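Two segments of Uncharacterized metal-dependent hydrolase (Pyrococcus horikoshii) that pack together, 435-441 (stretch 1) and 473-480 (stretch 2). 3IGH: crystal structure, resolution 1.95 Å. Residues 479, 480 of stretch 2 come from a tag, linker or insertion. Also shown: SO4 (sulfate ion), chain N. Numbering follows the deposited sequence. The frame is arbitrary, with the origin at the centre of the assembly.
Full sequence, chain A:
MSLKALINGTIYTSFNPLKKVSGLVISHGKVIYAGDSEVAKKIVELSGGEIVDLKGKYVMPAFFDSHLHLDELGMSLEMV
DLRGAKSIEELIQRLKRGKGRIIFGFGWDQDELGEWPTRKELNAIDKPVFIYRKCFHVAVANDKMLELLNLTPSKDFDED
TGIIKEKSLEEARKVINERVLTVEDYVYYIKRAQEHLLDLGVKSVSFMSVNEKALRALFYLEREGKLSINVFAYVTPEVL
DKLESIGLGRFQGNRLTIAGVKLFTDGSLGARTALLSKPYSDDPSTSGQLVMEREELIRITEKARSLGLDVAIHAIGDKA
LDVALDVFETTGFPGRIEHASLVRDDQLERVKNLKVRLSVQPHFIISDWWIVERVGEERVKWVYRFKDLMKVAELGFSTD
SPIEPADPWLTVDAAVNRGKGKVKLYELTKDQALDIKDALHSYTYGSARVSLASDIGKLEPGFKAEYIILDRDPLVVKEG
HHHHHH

Stretch 1 435-441: DIKDALH
Stretch 2, residues 473-480: DPLVVKEG

The first turns of a helix, Ile 436 to His 441, pack against an irregular segment, residues 473-480, that contains neither helix nor strand. The contact is small, burying 286 Å² over both sides, and no hydrogen bond crosses it. In register, the CA atoms of Ile 436 and Leu 475 lie 6.2 Å apart.

Asp 435 (phi/psi -83/165°) precedes the helix as its N-cap. With chi1 at 57° (p) and chi2 at 38°, its side chain folds back so that Asp 435 OD1 accepts from Asp 438 N at 3.0 Å, satisfying an amide that the first turn leaves without a backbone partner. The helix follows with phi -59 to -69° and psi -33 to -46°; Ala 439 N donates to Asp 435 O (3.1 Å), Leu 440 N to Ile 436 O (2.9 Å) and His 441 N to Lys 437 O (3.0 Å).

Ile 436 directs its CA-to-CB bond toward stretch 2 and is the most extensively covered residue of the contact. Its chi1 is t (-167°), whereas chi2, at 147°, lies between wells. Ile 436 CD1 approaches Pro 474 O at 3.5 Å and Glu 479 OE2, from an expression tag, at 3.6 Å. Glu 479 has a sideways CA-to-CB bond, but its end comes nearer with chi1 m (-73°), chi2 p (89°) and chi3 -15°. Ile 436 CG2 lies 3.6 Å from Leu 475 O and 4.1 Å from Leu 475 CD2, so the isoleucine meets backbone carbonyls as well as an apolar side chain.

Lys 437 starts sideways, and Lys 437 CG touches Leu 475 CD2 at 3.9 Å. Beyond this the chain leads away (chi1 -93°, chi2 -141°, chi3 -43°, chi4 136°), and Lys 437 NZ donates to sulfate O2 at 2.7 Å.

Asp 438 and Ala 439 make no contact. One turn after Ile 436, Leu 440 again points toward stretch 2, in the m,t rotamer (-63°, -179°). Leu 440 CD1 lies 3.8 Å from Leu 475 CD2 and 4.2 Å from Pro 474 CB, a purely apolar contact. His 441 (chi1 173°, t; chi2 83°) is out of reach.

The opposing backbone runs from Asp 473 (-62/113°) and turns at Pro 474 (-62/-23°, C-gamma endo) and Leu 475 (-75/-9°), continuing through Val 476 (-127/-6°), Val 477 (-96/140°), Lys 478 (-58/133°) and Glu 479 (-55/-42°). Asp 473 OD2 accepts from Leu 475 N at 3.2 Å, and Asp 473 O from Val 476 N at 3.0 Å. The CA-to-CB bond of Leu 475 is sideways, but in the m,t rotamer (-59°, 179°) its end comes nearer the helix, while Val 476 points away.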

ATOM      1  N   ASP A 435       5.389  30.858 -21.728  1.00 36.50           N
ATOM      2  CA  ASP A 435       6.237  31.673 -20.867  1.00 44.01           C
ATOM      3  C   ASP A 435       6.740  30.824 -19.696  1.00 43.43           C
ATOM      4  O   ASP A 435       6.212  29.734 -19.445  1.00 40.12           O
ATOM      5  CB  ASP A 435       5.543  32.968 -20.416  1.00 49.04           C
ATOM      6  CG  ASP A 435       4.226  32.730 -19.698  1.00 58.37           C
ATOM      7  OD1 ASP A 435       4.103  31.765 -18.912  1.00 62.20           O
ATOM      8  OD2 ASP A 435       3.300  33.540 -19.912  1.00 75.52           O
ATOM      9  N   ILE A 436       7.754  31.320 -18.990  1.00 40.69           N
ATOM     10  CA  ILE A 436       8.391  30.551 -17.919  1.00 38.65           C
ATOM     11  C   ILE A 436       7.433  30.163 -16.777  1.00 39.24           C
ATOM     12  O   ILE A 436       7.509  29.041 -16.283  1.00 32.89           O
ATOM     13  CB  ILE A 436       9.703  31.224 -17.408  1.00 43.66           C
ATOM     14  CG1 ILE A 436      10.499  30.246 -16.536  1.00 41.14           C
ATOM     15  CG2 ILE A 436       9.421  32.574 -16.709  1.00 43.59           C
ATOM     16  CD1 ILE A 436      11.992  30.417 -16.639  1.00 76.14           C
ATOM     17  N   LYS A 437       6.515  31.059 -16.408  1.00 34.78           N
ATOM     18  CA  LYS A 437       5.515  30.775 -15.371  1.00 38.21           C
ATOM     19  C   LYS A 437       4.630  29.576 -15.699  1.00 41.45           C
ATOM     20  O   LYS A 437       4.382  28.735 -14.836  1.00 42.24           O
ATOM     21  CB  LYS A 437       4.593  31.974 -15.143  1.00 38.74           C
ATOM     22  CG  LYS A 437       4.998  32.942 -14.054  1.00 60.23           C
ATOM     23  CD  LYS A 437       3.760  33.417 -13.289  1.00 77.53           C
ATOM     24  CE  LYS A 437       2.579  33.739 -14.217  1.00 84.67           C
ATOM     25  NZ  LYS A 437       1.282  33.195 -13.700  1.00 61.62           N
ATOM     26  N   ASP A 438       4.133  29.522 -16.936  1.00 37.88           N
ATOM     27  CA  ASP A 438       3.301  28.410 -17.391  1.00 36.33           C
ATOM     28  C   ASP A 438       4.093  27.110 -17.523  1.00 35.61           C
ATOM     29  O   ASP A 438       3.542  26.030 -17.307  1.00 36.15           O
ATOM     30  CB  ASP A 438       2.627  28.730 -18.724  1.00 38.77           C
ATOM     31  CG  ASP A 438       1.531  29.776 -18.597  1.00 47.27           C
ATOM     32  OD1 ASP A 438       1.148  30.131 -17.464  1.00 56.64           O
ATOM     33  OD2 ASP A 438       1.046  30.245 -19.645  1.00 68.00           O
ATOM     34  N   ALA A 439       5.366  27.216 -17.897  1.00 34.51           N
ATOM     35  CA  ALA A 439       6.247  26.050 -17.957  1.00 35.88           C
ATOM     36  C   ALA A 439       6.502  25.459 -16.568  1.00 34.16           C
ATOM     37  O   ALA A 439       6.427  24.234 -16.389  1.00 34.26           O
ATOM     38  CB  ALA A 439       7.568  26.392 -18.666  1.00 29.23           C
ATOM     39  N   LEU A 440       6.787  26.324 -15.587  1.00 30.76           N
ATOM     40  CA  LEU A 440       7.018  25.869 -14.214  1.00 34.02           C
ATOM     41  C   LEU A 440       5.754  25.313 -13.569  1.00 33.76           C
ATOM     42  O   LEU A 440       5.816  24.324 -12.844  1.00 31.13           O
ATOM     43  CB  LEU A 440       7.658  26.969 -13.347  1.00 32.16           C
ATOM     44  CG  LEU A 440       9.049  27.411 -13.831  1.00 36.03           C
ATOM     45  CD1 LEU A 440       9.633  28.477 -12.905  1.00 35.32           C
ATOM     46  CD2 LEU A 440      10.033  26.236 -13.991  1.00 33.02           C
ATOM     47  N   HIS A 441       4.614  25.936 -13.855  1.00 31.05           N
ATOM     48  CA  HIS A 441       3.323  25.415 -13.413  1.00 31.50           C
ATOM     49  C   HIS A 441       3.064  24.004 -13.958  1.00 28.68           C
ATOM     50  O   HIS A 441       2.626  23.123 -13.213  1.00 31.51           O
ATOM     51  CB  HIS A 441       2.189  26.359 -13.833  1.00 27.58           C
ATOM     52  CG  HIS A 441       0.818  25.811 -13.573  1.00 32.65           C
ATOM     53  ND1 HIS A 441       0.204  25.893 -12.339  1.00 34.64           N
ATOM     54  CD2 HIS A 441      -0.062  25.183 -14.389  1.00 40.26           C
ATOM     55  CE1 HIS A 441      -0.993  25.337 -12.408  1.00 38.84           C
ATOM     56  NE2 HIS A 441      -1.178  24.898 -13.640  1.00 38.85           N
ATOM     57  N   ASP A 473      15.805  33.951  -8.222  1.00 43.00           N
ATOM     58  CA  ASP A 473      14.413  33.909  -8.666  1.00 45.32           C
ATOM     59  C   ASP A 473      14.335  33.095  -9.957  1.00 47.45           C
ATOM     60  O   ASP A 473      14.838  33.549 -10.991  1.00 46.23           O
ATOM     61  CB  ASP A 473      13.947  35.358  -8.893  1.00 43.56           C
ATOM     62  CG  ASP A 473      12.492  35.481  -9.355  1.00 55.97           C
ATOM     63  OD1 ASP A 473      12.040  36.641  -9.509  1.00 44.30           O
ATOM     64  OD2 ASP A 473      11.789  34.467  -9.558  1.00 47.39           O
ATOM     65  N   PRO A 474      13.678  31.907  -9.910  1.00 46.63           N
ATOM     66  CA  PRO A 474      13.648  30.983 -11.057  1.00 46.47           C
ATOM     67  C   PRO A 474      12.978  31.566 -12.299  1.00 40.22           C
ATOM     68  O   PRO A 474      13.261  31.123 -13.412  1.00 47.59           O
ATOM     69  CB  PRO A 474      12.831  29.793 -10.535  1.00 47.47           C
ATOM     70  CG  PRO A 474      12.019  30.346  -9.408  1.00 46.35           C
ATOM     71  CD  PRO A 474      12.908  31.372  -8.769  1.00 42.04           C
ATOM     72  N   LEU A 475      12.114  32.561 -12.103  1.00 37.35           N
ATOM     73  CA  LEU A 475      11.410  33.224 -13.195  1.00 40.29           C
ATOM     74  C   LEU A 475      12.298  34.182 -14.002  1.00 44.72           C
ATOM     75  O   LEU A 475      11.902  34.669 -15.062  1.00 44.27           O
ATOM     76  CB  LEU A 475      10.205  33.987 -12.642  1.00 40.20           C
ATOM     77  CG  LEU A 475       9.148  33.181 -11.885  1.00 44.68           C
ATOM     78  CD1 LEU A 475       8.048  34.108 -11.402  1.00 45.20           C
ATOM     79  CD2 LEU A 475       8.572  32.087 -12.771  1.00 43.85           C
ATOM     80  N   VAL A 476      13.507  34.419 -13.505  1.00 45.86           N
ATOM     81  CA  VAL A 476      14.333  35.530 -13.947  1.00 51.07           C
ATOM     82  C   VAL A 476      15.730  35.057 -14.381  1.00 56.63           C
ATOM     83  O   VAL A 476      16.529  35.827 -14.933  1.00 56.60           O
ATOM     84  CB  VAL A 476      14.309  36.628 -12.827  1.00 54.06           C
ATOM     85  CG1 VAL A 476      15.690  37.061 -12.346  1.00 64.35           C
ATOM     86  CG2 VAL A 476      13.411  37.792 -13.232  1.00 50.10           C
ATOM     87  N   VAL A 477      15.997  33.769 -14.170  1.00 50.25           N
ATOM     88  CA  VAL A 477      17.275  33.159 -14.542  1.00 51.87           C
ATOM     89  C   VAL A 477      17.154  32.486 -15.908  1.00 59.03           C
ATOM     90  O   VAL A 477      16.119  31.881 -16.215  1.00 50.08           O
ATOM     91  CB  VAL A 477      17.725  32.120 -13.473  1.00 49.71           C
ATOM     92  CG1 VAL A 477      19.103  31.537 -13.776  1.00 49.26           C
ATOM     93  CG2 VAL A 477      17.752  32.757 -12.125  1.00 49.98           C
ATOM     94  N   LYS A 478      18.194  32.627 -16.734  1.00 62.74           N
ATOM     95  CA  LYS A 478      18.330  31.843 -17.964  1.00 69.41           C
ATOM     96  C   LYS A 478      18.327  30.356 -17.603  1.00 66.52           C
ATOM     97  O   LYS A 478      19.022  29.939 -16.669  1.00 63.66           O
ATOM     98  CB  LYS A 478      19.627  32.188 -18.700  1.00 70.23           C
ATOM     99  CG  LYS A 478      19.788  33.642 -19.116  1.00 74.53           C
ATOM    100  CD  LYS A 478      21.119  33.832 -19.836  1.00 79.26           C
ATOM    101  CE  LYS A 478      21.598  35.276 -19.786  1.00 94.85           C
ATOM    102  NZ  LYS A 478      20.809  36.177 -20.671  1.00104.96           N
ATOM    103  N   GLU A 479      17.538  29.575 -18.343  1.00 62.21           N
ATOM    104  CA  GLU A 479      17.285  28.153 -18.045  1.00 62.03           C
ATOM    105  C   GLU A 479      18.539  27.279 -17.913  1.00 63.39           C
ATOM    106  O   GLU A 479      18.633  26.452 -17.000  1.00 59.84           O
ATOM    107  CB  GLU A 479      16.330  27.552 -19.085  1.00 60.00           C
ATOM    108  CG  GLU A 479      14.876  27.999 -18.951  1.00 56.75           C
ATOM    109  CD  GLU A 479      14.537  29.277 -19.721  1.00 68.76           C
ATOM    110  OE1 GLU A 479      15.454  30.011 -20.156  1.00 67.51           O
ATOM    111  OE2 GLU A 479      13.332  29.555 -19.885  1.00 61.81           O
ATOM    112  N   GLY A 480      19.509  27.489 -18.803  1.00 64.11           N
ATOM    113  CA  GLY A 480      20.750  26.711 -18.801  1.00 70.50           C
ATOM    114  C   GLY A 480      21.810  27.163 -17.806  1.00 68.77           C
ATOM    115  O   GLY A 480      22.948  26.685 -17.850  1.00 70.04           O
TER
HETATM  116  S   SO4 N  13      -1.419  35.647 -11.894  0.50 73.00           S
HETATM  117  O1  SO4 N  13      -1.455  37.063 -12.248  0.50 77.97           O
HETATM  118  O2  SO4 N  13      -0.192  35.059 -12.420  0.50 62.84           O
HETATM  119  O3  SO4 N  13      -1.435  35.517 -10.442  0.50 71.21           O
HETATM  120  O4  SO4 N  13      -2.581  34.965 -12.459  0.50 67.90           O